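Local atomic coordinates of phosphodiesterase MJ0936 (PDB entry 2AHD), a protein that belongs to the calcineurin-like phosphoesterase superfamily, whose fold here brings together two mixed beta sheets and surrounding helices. Residues M1-M6 with I150-E156. Residues are numbered along the deposited sequence; the frame is centred on the assembly and turned at random.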
loop_
_atom_site.group_PDB
_atom_site.type_symbol
_atom_site.label_atom_id
_atom_site.label_comp_id
_atom_site.label_asym_id
_atom_site.label_seq_id
_atom_site.Cartn_x
_atom_site.Cartn_y
_atom_site.Cartn_z
ATOM N N MET A 1 11.325 -5.540 11.158
ATOM C CA MET A 1 9.978 -5.406 11.790
ATOM C C MET A 1 9.255 -4.206 11.175
ATOM O O MET A 1 8.200 -3.774 11.644
ATOM C CB MET A 1 10.144 -5.221 13.303
ATOM C CG MET A 1 8.840 -5.147 14.083
ATOM S SD MET A 1 9.108 -5.062 15.877
ATOM C CE MET A 1 8.675 -6.779 16.366
ATOM N N LYS A 2 9.847 -3.689 10.104
ATOM C CA LYS A 2 9.337 -2.536 9.369
ATOM C C LYS A 2 8.524 -3.006 8.157
ATOM O O LYS A 2 8.867 -4.007 7.535
ATOM C CB LYS A 2 10.529 -1.701 8.904
ATOM C CG LYS A 2 11.518 -2.531 8.099
ATOM C CD LYS A 2 12.838 -1.824 7.857
ATOM C CE LYS A 2 13.721 -2.663 6.935
ATOM N NZ LYS A 2 15.057 -2.056 6.671
ATOM N N ILE A 3 7.453 -2.283 7.823
ATOM C CA ILE A 3 6.613 -2.651 6.681
ATOM C C ILE A 3 6.686 -1.667 5.515
ATOM O O ILE A 3 6.882 -0.469 5.707
ATOM C CB ILE A 3 5.127 -2.811 7.094
ATOM C CG1 ILE A 3 4.686 -1.630 7.948
ATOM C CG2 ILE A 3 4.933 -4.102 7.845
ATOM C CD1 ILE A 3 3.312 -1.796 8.543
ATOM N N GLY A 4 6.521 -2.193 4.305
ATOM C CA GLY A 4 6.560 -1.366 3.115
ATOM C C GLY A 4 5.194 -0.956 2.588
ATOM O O GLY A 4 4.243 -1.743 2.584
ATOM N N ILE A 5 5.103 0.289 2.131
ATOM C CA ILE A 5 3.858 0.829 1.595
ATOM C C ILE A 5 4.025 1.278 0.142
ATOM O O ILE A 5 5.035 1.895 -0.219
ATOM C CB ILE A 5 3.403 2.044 2.407
ATOM C CG1 ILE A 5 3.513 1.741 3.897
ATOM C CG2 ILE A 5 1.979 2.396 2.049
ATOM C CD1 ILE A 5 3.178 2.920 4.781
ATOM N N MET A 6 3.043 0.959 -0.693
ATOM C CA MET A 6 3.074 1.364 -2.090
ATOM C C MET A 6 1.628 1.595 -2.534
ATOM O O MET A 6 0.702 1.362 -1.761
ATOM C CB MET A 6 3.815 0.316 -2.951
ATOM C CG MET A 6 3.147 -1.027 -3.121
ATOM S SD MET A 6 4.290 -2.232 -3.770
ATOM C CE MET A 6 4.724 -1.594 -5.255
ATOM N N ILE A 150 7.575 5.295 -2.957
ATOM C CA ILE A 150 7.043 4.218 -2.135
ATOM C C ILE A 150 7.460 4.661 -0.757
ATOM O O ILE A 150 8.034 5.735 -0.606
ATOM C CB ILE A 150 7.685 2.844 -2.429
ATOM C CG1 ILE A 150 9.200 2.934 -2.250
ATOM C CG2 ILE A 150 7.306 2.370 -3.815
ATOM C CD1 ILE A 150 9.944 1.700 -2.685
ATOM N N GLY A 151 7.178 3.844 0.247
ATOM C CA GLY A 151 7.545 4.214 1.597
ATOM C C GLY A 151 7.756 3.032 2.510
ATOM O O GLY A 151 7.277 1.938 2.239
ATOM N N ILE A 152 8.498 3.257 3.587
ATOM C CA ILE A 152 8.757 2.218 4.572
ATOM C C ILE A 152 8.466 2.762 5.972
ATOM O O ILE A 152 9.043 3.770 6.402
ATOM C CB ILE A 152 10.213 1.701 4.502
ATOM C CG1 ILE A 152 10.482 1.092 3.131
ATOM C CG2 ILE A 152 10.434 0.634 5.551
ATOM C CD1 ILE A 152 11.792 0.345 3.038
ATOM N N LEU A 153 7.546 2.090 6.662
ATOM C CA LEU A 153 7.138 2.465 8.011
ATOM C C LEU A 153 7.796 1.604 9.080
ATOM O O LEU A 153 7.959 0.392 8.917
ATOM C CB LEU A 153 5.625 2.351 8.161
ATOM C CG LEU A 153 5.096 2.722 9.542
ATOM C CD1 LEU A 153 5.514 4.127 9.884
ATOM C CD2 LEU A 153 3.599 2.607 9.558
ATOM N N ASP A 154 8.159 2.248 10.181
ATOM C CA ASP A 154 8.797 1.573 11.302
ATOM C C ASP A 154 7.755 1.354 12.400
ATOM O O ASP A 154 7.616 2.175 13.305
ATOM C CB ASP A 154 9.942 2.438 11.834
ATOM C CG ASP A 154 10.860 1.680 12.772
ATOM O OD1 ASP A 154 11.402 0.639 12.337
ATOM O OD2 ASP A 154 11.045 2.124 13.931
ATOM N N THR A 155 7.018 0.250 12.312
ATOM C CA THR A 155 5.984 -0.065 13.299
ATOM C C THR A 155 6.569 0.003 14.696
ATOM O O THR A 155 5.861 0.182 15.688
ATOM C CB THR A 155 5.402 -1.475 13.072
ATOM O OG1 THR A 155 6.473 -2.416 12.932
ATOM C CG2 THR A 155 4.529 -1.503 11.820
ATOM N N GLU A 156 7.883 -0.132 14.753
ATOM C CA GLU A 156 8.623 -0.095 16.000
ATOM C C GLU A 156 8.578 1.310 16.605
ATOM O O GLU A 156 7.740 1.605 17.460
ATOM C CB GLU A 156 10.075 -0.520 15.736
ATOM C CG GLU A 156 10.203 -1.815 14.909
ATOM C CD GLU A 156 10.061 -1.607 13.386
ATOM O OE1 GLU A 156 11.087 -1.703 12.672
ATOM O OE2 GLU A 156 8.933 -1.353 12.896
#
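Strands 3-6 and 150-154 run side by side and antiparallel, I3 opposite L153 and I5 opposite G151; the axes of these short segments approach to 4.6 Å, with 150° between their N-to-C directions. Four backbone hydrogen bonds fix the register: I3 and L153 exchange N-H and C=O both ways, as do I5 and G151, the I5 N to G151 O bond being nearly straight (177° at the hydrogen). Between these couples G4 faces I152 as a non-hydrogen-bonded pair, with CA atoms 4.5 Å apart. On the face carrying I3, I5 and L153, I3 CG1 lies 4.1 Å from L153 CB, and I5 CD1 reaches the same CB at 4.2 Å. I3 CG1 sits between its backbone N and carbonyl carbon (chi1 47°), and the chain runs on extended to bring CD1 3.5 Å from T155 CG2, the two side chains crossing nearly at right angles. The other face carries I152, whose CG2 lies 4.1 Å from K2 CB; the I152 side chain also touches F23 of helix 13-24, while K2 NZ extends to a salt bridge with E26. Together, strand 3-6, bonded on its far edge to strand 30-33, and strand 149-154 join the parallel and antiparallel parts of one mixed sheet in the calcineurin-like phosphoesterase fold.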